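Local coordinates for uncharacterized protein Atu1735 (PDB 2PPX) that is of unknown function but, as an XRE-family-like helix-turn-helix protein, probably binds DNA and regulates transcription, at residues K36-A41 with K79-D84; Y53-G58 with R75-I80. All coordinates share one frame; numbering follows the deposited sequence.

Contact 1: K36-A41 with K79-D84; sequences KIIRRA and KIIAVD. With SO4 (sulfate ion), chain B; SO4 (sulfate ion), chain F.
A small, purely apolar contact joins helix 34-41 to helix 72-83, with Ile38 reaching across to Ile81, which points toward it, and to Ala82 at the margin of the contact. Ile38 divides its two branches between these partners. Its CG2 meets CG2 of Ile81 at 4.1 Å, the two side chains lying at about a right angle, while CD1 rests 4.0 Å from CB of Ala82. With chi1 at -69°, CG2 stands anti to the backbone N and CG1 anti to the carbonyl carbon, and an extended chi2 carries CD1 on to Ala82. CA of Ile38 is 6.3 Å from CA of Ala82, the nearest approach of the two backbones, and the small Ala82 methyl meets the CG1-CD1 arm of Ile38 there. Phe49 of helix 46-53 also packs on Ile38, so in this XRE-like helix-turn-helix bundle helix 34-41 is held against both helix 46-53 and helix 72-83. Other side chains of 36-41 bind two sulfate ions, probably from the crystallisation liquor. Arg39 grips one of them through NH1 and NH2, its NH2 bond to O2 of the chain B sulfate being 3.0 Å long and nearly straight at 173°; its NE makes a salt bridge with Glu64. Arg40 NH1 bridges the two ions, 3.0 Å from O2 of the chain B sulfate and 3.1 Å from O1 of the chain F sulfate. Lys36, fully extended, lays CE over the Arg40 guanidinium and puts NZ 2.9 Å from O3 of the chain F sulfate.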
loop_
_atom_site.group_PDB
_atom_site.type_symbol
_atom_site.label_atom_id
_atom_site.label_comp_id
_atom_site.label_asym_id
_atom_site.label_seq_id
_atom_site.Cartn_x
_atom_site.Cartn_y
_atom_site.Cartn_z
ATOM N N LYS A 36 15.946 -8.760 0.465
ATOM C CA LYS A 36 17.078 -9.025 1.357
ATOM C C LYS A 36 18.261 -9.606 0.581
ATOM O O LYS A 36 19.406 -9.214 0.818
ATOM C CB LYS A 36 16.680 -9.993 2.481
ATOM C CG LYS A 36 17.734 -10.161 3.540
ATOM C CD LYS A 36 17.151 -10.966 4.697
ATOM C CE LYS A 36 18.202 -11.284 5.703
ATOM N NZ LYS A 36 17.597 -12.041 6.860
ATOM N N ILE A 37 17.973 -10.529 -0.341
ATOM C CA ILE A 37 18.962 -11.012 -1.329
ATOM C C ILE A 37 19.622 -9.893 -2.130
ATOM O O ILE A 37 20.855 -9.804 -2.227
ATOM C CB ILE A 37 18.362 -12.063 -2.302
ATOM C CG1 ILE A 37 17.806 -13.245 -1.480
ATOM C CG2 ILE A 37 19.467 -12.588 -3.318
ATOM C CD1 ILE A 37 17.129 -14.336 -2.311
ATOM N N ILE A 38 18.784 -9.042 -2.706
ATOM C CA ILE A 38 19.256 -7.960 -3.543
ATOM C C ILE A 38 20.110 -7.004 -2.699
ATOM O O ILE A 38 21.202 -6.662 -3.096
ATOM C CB ILE A 38 18.038 -7.175 -4.163
ATOM C CG1 ILE A 38 17.305 -8.064 -5.203
ATOM C CG2 ILE A 38 18.519 -5.887 -4.835
ATOM C CD1 ILE A 38 15.886 -7.509 -5.506
ATOM N N ARG A 39 19.591 -6.576 -1.531
ATOM C CA ARG A 39 20.338 -5.633 -0.689
ATOM C C ARG A 39 21.705 -6.178 -0.256
ATOM O O ARG A 39 22.723 -5.490 -0.335
ATOM C CB ARG A 39 19.512 -5.250 0.559
ATOM C CG ARG A 39 20.239 -4.249 1.459
ATOM C CD ARG A 39 19.411 -3.912 2.699
ATOM N NE ARG A 39 19.086 -5.060 3.546
ATOM C CZ ARG A 39 19.919 -5.647 4.410
ATOM N NH1 ARG A 39 21.185 -5.230 4.531
ATOM N NH2 ARG A 39 19.488 -6.671 5.149
ATOM N N ARG A 40 21.727 -7.412 0.236
ATOM C CA ARG A 40 23.001 -8.031 0.610
ATOM C C ARG A 40 23.928 -8.222 -0.581
ATOM O O ARG A 40 25.158 -8.101 -0.459
ATOM C CB ARG A 40 22.769 -9.353 1.319
ATOM C CG ARG A 40 22.232 -9.142 2.715
ATOM C CD ARG A 40 22.172 -10.438 3.465
ATOM N NE ARG A 40 21.797 -10.193 4.855
ATOM C CZ ARG A 40 21.546 -11.128 5.758
ATOM N NH1 ARG A 40 21.214 -10.763 7.002
ATOM N NH2 ARG A 40 21.602 -12.416 5.429
ATOM N N ALA A 41 23.367 -8.476 -1.754
ATOM C CA ALA A 41 24.246 -8.663 -2.910
ATOM C C ALA A 41 24.900 -7.358 -3.359
ATOM O O ALA A 41 25.994 -7.371 -3.956
ATOM C CB ALA A 41 23.513 -9.322 -4.043
ATOM N N LYS A 79 12.535 -5.608 -9.089
ATOM C CA LYS A 79 13.143 -6.223 -10.264
ATOM C C LYS A 79 14.021 -5.242 -11.061
ATOM O O LYS A 79 15.105 -5.607 -11.545
ATOM C CB LYS A 79 12.082 -6.878 -11.145
ATOM C CG LYS A 79 12.669 -7.384 -12.474
ATOM C CD LYS A 79 12.226 -8.803 -12.756
ATOM C CE LYS A 79 13.057 -9.427 -13.883
ATOM N NZ LYS A 79 12.120 -9.990 -14.891
ATOM N N ILE A 80 13.594 -3.978 -11.175
ATOM C CA ILE A 80 14.401 -2.998 -11.904
ATOM C C ILE A 80 15.678 -2.698 -11.157
ATOM O O ILE A 80 16.746 -2.585 -11.770
ATOM C CB ILE A 80 13.659 -1.639 -12.147
ATOM C CG1 ILE A 80 12.280 -1.880 -12.758
ATOM C CG2 ILE A 80 14.528 -0.742 -13.029
ATOM C CD1 ILE A 80 12.304 -2.668 -14.015
ATOM N N ILE A 81 15.565 -2.556 -9.842
ATOM C CA ILE A 81 16.747 -2.346 -8.992
ATOM C C ILE A 81 17.745 -3.493 -9.219
ATOM O O ILE A 81 18.931 -3.267 -9.465
ATOM C CB ILE A 81 16.369 -2.266 -7.476
ATOM C CG1 ILE A 81 15.517 -1.026 -7.191
ATOM C CG2 ILE A 81 17.646 -2.304 -6.590
ATOM C CD1 ILE A 81 14.915 -1.004 -5.798
ATOM N N ALA A 82 17.252 -4.728 -9.138
ATOM C CA ALA A 82 18.089 -5.912 -9.383
ATOM C C ALA A 82 18.789 -5.900 -10.753
ATOM O O ALA A 82 19.996 -6.224 -10.856
ATOM C CB ALA A 82 17.263 -7.183 -9.210
ATOM N N VAL A 83 18.057 -5.537 -11.810
ATOM C CA VAL A 83 18.621 -5.510 -13.165
ATOM C C VAL A 83 19.630 -4.369 -13.327
ATOM O O VAL A 83 20.648 -4.536 -13.996
ATOM C CB VAL A 83 17.515 -5.456 -14.275
ATOM C CG1 VAL A 83 18.115 -5.281 -15.664
ATOM C CG2 VAL A 83 16.679 -6.717 -14.241
ATOM N N ASP A 84 19.353 -3.219 -12.719
ATOM C CA ASP A 84 20.215 -2.042 -12.854
ATOM C C ASP A 84 20.277 -1.192 -11.594
ATOM O O ASP A 84 19.624 -0.137 -11.519
ATOM C CB ASP A 84 19.786 -1.166 -14.019
ATOM C CG ASP A 84 20.840 -0.094 -14.365
ATOM O OD1 ASP A 84 21.994 -0.156 -13.861
ATOM O OD2 ASP A 84 20.505 0.813 -15.146
HETATM S S SO4 B . 22.659 -7.224 7.247
HETATM O O1 SO4 B . 23.202 -7.677 8.513
HETATM O O2 SO4 B . 21.318 -7.774 7.191
HETATM O O3 SO4 B . 22.782 -5.779 7.137
HETATM O O4 SO4 B . 23.414 -7.715 6.095
HETATM S S SO4 F . 20.021 -13.895 8.511
HETATM O O1 SO4 F . 19.552 -12.583 8.948
HETATM O O2 SO4 F . 19.726 -14.877 9.556
HETATM O O3 SO4 F . 19.335 -14.274 7.273
HETATM O O4 SO4 F . 21.467 -13.845 8.285
#

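Contact 2: Y53-G58 with R75-I80. With SO4 (sulfate ion), chain E; SO4 (sulfate ion), chain D; SO4 (sulfate ion), chain C.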
loop_
_atom_site.group_PDB
_atom_site.type_symbol
_atom_site.label_atom_id
_atom_site.label_comp_id
_atom_site.label_asym_id
_atom_site.label_seq_id
_atom_site.Cartn_x
_atom_site.Cartn_y
_atom_site.Cartn_z
ATOM N N TYR A 53 17.085 3.870 -2.519
ATOM C CA TYR A 53 15.964 3.424 -3.357
ATOM C C TYR A 53 14.576 3.906 -2.940
ATOM O O TYR A 53 13.581 3.488 -3.529
ATOM C CB TYR A 53 16.008 1.887 -3.538
ATOM C CG TYR A 53 17.272 1.484 -4.257
ATOM C CD1 TYR A 53 17.484 1.851 -5.594
ATOM C CD2 TYR A 53 18.280 0.776 -3.597
ATOM C CE1 TYR A 53 18.667 1.507 -6.259
ATOM C CE2 TYR A 53 19.471 0.401 -4.265
ATOM C CZ TYR A 53 19.648 0.798 -5.592
ATOM O OH TYR A 53 20.789 0.489 -6.271
ATOM N N HIS A 54 14.527 4.811 -1.956
ATOM C CA HIS A 54 13.288 5.452 -1.495
ATOM C C HIS A 54 12.230 4.453 -1.033
ATOM O O HIS A 54 11.051 4.551 -1.391
ATOM C CB HIS A 54 12.738 6.410 -2.558
ATOM C CG HIS A 54 13.716 7.476 -2.970
ATOM N ND1 HIS A 54 13.339 8.773 -3.213
ATOM C CD2 HIS A 54 15.060 7.446 -3.117
ATOM C CE1 HIS A 54 14.401 9.493 -3.533
ATOM N NE2 HIS A 54 15.460 8.711 -3.483
ATOM N N ILE A 55 12.670 3.477 -0.254
ATOM C CA ILE A 55 11.745 2.521 0.374
ATOM C C ILE A 55 11.798 2.788 1.887
ATOM O O ILE A 55 12.850 2.681 2.490
ATOM C CB ILE A 55 12.127 1.088 0.065
ATOM C CG1 ILE A 55 12.053 0.833 -1.471
ATOM C CG2 ILE A 55 11.229 0.080 0.840
ATOM C CD1 ILE A 55 12.790 -0.385 -1.894
ATOM N N PRO A 56 10.667 3.156 2.486
ATOM C CA PRO A 56 10.677 3.525 3.925
ATOM C C PRO A 56 11.249 2.347 4.738
ATOM O O PRO A 56 11.057 1.182 4.393
ATOM C CB PRO A 56 9.188 3.777 4.246
ATOM C CG PRO A 56 8.565 4.086 2.907
ATOM C CD PRO A 56 9.313 3.207 1.901
ATOM N N LEU A 57 12.053 2.670 5.732
ATOM C CA LEU A 57 12.876 1.688 6.410
ATOM C C LEU A 57 12.049 0.597 7.128
ATOM O O LEU A 57 12.444 -0.545 7.129
ATOM C CB LEU A 57 13.763 2.419 7.417
ATOM C CG LEU A 57 14.751 1.627 8.248
ATOM C CD1 LEU A 57 15.731 0.765 7.347
ATOM C CD2 LEU A 57 15.502 2.610 9.142
ATOM N N GLY A 58 10.936 0.975 7.754
ATOM C CA GLY A 58 10.091 0.011 8.454
ATOM C C GLY A 58 9.498 -0.993 7.489
ATOM O O GLY A 58 9.537 -2.183 7.740
ATOM N N ARG A 75 7.121 -4.945 -6.328
ATOM C CA ARG A 75 7.850 -6.086 -6.857
ATOM C C ARG A 75 8.482 -5.745 -8.183
ATOM O O ARG A 75 9.636 -6.146 -8.446
ATOM C CB ARG A 75 6.959 -7.335 -7.041
ATOM C CG ARG A 75 6.430 -7.874 -5.710
ATOM C CD ARG A 75 5.839 -9.256 -5.874
ATOM N NE ARG A 75 4.654 -9.329 -6.759
ATOM C CZ ARG A 75 3.386 -9.087 -6.388
ATOM N NH1 ARG A 75 3.066 -8.665 -5.150
ATOM N NH2 ARG A 75 2.413 -9.262 -7.275
ATOM N N ALA A 76 7.725 -5.039 -9.037
ATOM C CA ALA A 76 8.244 -4.618 -10.353
ATOM C C ALA A 76 9.464 -3.711 -10.139
ATOM O O ALA A 76 10.502 -3.871 -10.777
ATOM C CB ALA A 76 7.165 -3.914 -11.137
ATOM N N TYR A 77 9.330 -2.779 -9.196
ATOM C CA TYR A 77 10.421 -1.844 -8.862
ATOM C C TYR A 77 11.694 -2.579 -8.386
ATOM O O TYR A 77 12.799 -2.242 -8.787
ATOM C CB TYR A 77 9.916 -0.850 -7.798
ATOM C CG TYR A 77 10.954 0.178 -7.368
ATOM C CD1 TYR A 77 11.816 0.771 -8.296
ATOM C CD2 TYR A 77 11.039 0.574 -6.037
ATOM C CE1 TYR A 77 12.755 1.697 -7.896
ATOM C CE2 TYR A 77 11.966 1.510 -5.621
ATOM C CZ TYR A 77 12.813 2.070 -6.545
ATOM O OH TYR A 77 13.752 2.977 -6.130
ATOM N N LEU A 78 11.525 -3.554 -7.501
ATOM C CA LEU A 78 12.625 -4.391 -7.012
ATOM C C LEU A 78 13.306 -5.154 -8.113
ATOM O O LEU A 78 14.525 -5.327 -8.090
ATOM C CB LEU A 78 12.125 -5.396 -5.946
ATOM C CG LEU A 78 11.779 -4.702 -4.632
ATOM C CD1 LEU A 78 11.067 -5.616 -3.652
ATOM C CD2 LEU A 78 13.057 -4.047 -3.990
ATOM N N LYS A 79 12.535 -5.608 -9.089
ATOM C CA LYS A 79 13.143 -6.223 -10.264
ATOM C C LYS A 79 14.021 -5.242 -11.061
ATOM O O LYS A 79 15.105 -5.607 -11.545
ATOM C CB LYS A 79 12.082 -6.878 -11.145
ATOM C CG LYS A 79 12.669 -7.384 -12.474
ATOM C CD LYS A 79 12.226 -8.803 -12.756
ATOM C CE LYS A 79 13.057 -9.427 -13.883
ATOM N NZ LYS A 79 12.120 -9.990 -14.891
ATOM N N ILE A 80 13.594 -3.978 -11.175
ATOM C CA ILE A 80 14.401 -2.998 -11.904
ATOM C C ILE A 80 15.678 -2.698 -11.157
ATOM O O ILE A 80 16.746 -2.585 -11.770
ATOM C CB ILE A 80 13.659 -1.639 -12.147
ATOM C CG1 ILE A 80 12.280 -1.880 -12.758
ATOM C CG2 ILE A 80 14.528 -0.742 -13.029
ATOM C CD1 ILE A 80 12.304 -2.668 -14.015
HETATM S S SO4 E . 3.734 -10.111 -10.656
HETATM O O1 SO4 E . 4.869 -9.646 -9.847
HETATM O O2 SO4 E . 2.573 -10.324 -9.795
HETATM O O3 SO4 E . 3.351 -9.155 -11.697
HETATM O O4 SO4 E . 4.130 -11.357 -11.302
HETATM S S SO4 D . -0.724 -8.306 -4.678
HETATM O O1 SO4 D . -0.454 -8.427 -6.116
HETATM O O2 SO4 D . 0.488 -7.963 -3.940
HETATM O O3 SO4 D . -1.722 -7.271 -4.425
HETATM O O4 SO4 D . -1.190 -9.637 -4.281
HETATM S S SO4 C . 9.927 11.261 -2.088
HETATM O O1 SO4 C . 9.239 10.834 -3.314
HETATM O O2 SO4 C . 8.976 11.297 -0.979
HETATM O O3 SO4 C . 11.022 10.365 -1.712
HETATM O O4 SO4 C . 10.483 12.588 -2.331
#
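Tyr77 donates its hydroxyl to the backbone carbonyl of Tyr53, OH to O 2.7 Å, in the one hydrogen bond that spans this buried contact. The carbonyl oxygen lies at the edge of the Tyr77 ring, in its plane, whereas the hydroxyl sits 30° off the plane of the carbonyl group, with a C=O...OH angle of 119°. Chi1 of 180° carries the ring out from helix 72-83 toward 53-58, where its hydroxyl also touches CB of Tyr53 at 3.6 Å. Beside the bond, Ile55 brings CG1 to the ring edge at CE2 of Tyr77, 4.2 Å away, and CD1 to CD2 of Leu78, also 4.2 Å. Tyr77 OH also lies at the edge of the Tyr53 ring, while Tyr53's own hydroxyl is bonded to the carbonyl of Pro85. At the start of 75-80, Arg75 binds two sulfates, probably from the crystallisation liquor, its NH2 lying 2.7 Å from O2 of the chain E ion. The contact ties the turn of the helix-turn-helix, between helices 46-53 and 57-64, to helix 72-83. Ile35 of helix 34-41 packs against both Ile55 and Leu78, Phe49 and Trp63 add to the cover of Ile55, and Leu92 of helix 85-92 lies against Tyr77.

Overall arrangement
Contacts 1 and 2 have centres about 9 Å apart and share helix 72-83, with Lys79 and Ile80 common to both. Along the chain, 36-41 comes first, then 53-58, and both meet the same later helix, contact 2 at 75-80 and contact 1 one turn further on at 79-84. They run into each other: Ile38 CD1 lies 3.6 Å from the carbonyl O of Leu78, and Ile81 CD1 lies 3.8 Å from CG of Tyr53. Helix 72-83 thus fastens both helix 34-41 and the turn of the helix-turn-helix within one compact all-helical core, and residues of both contacts also touch the second subunit.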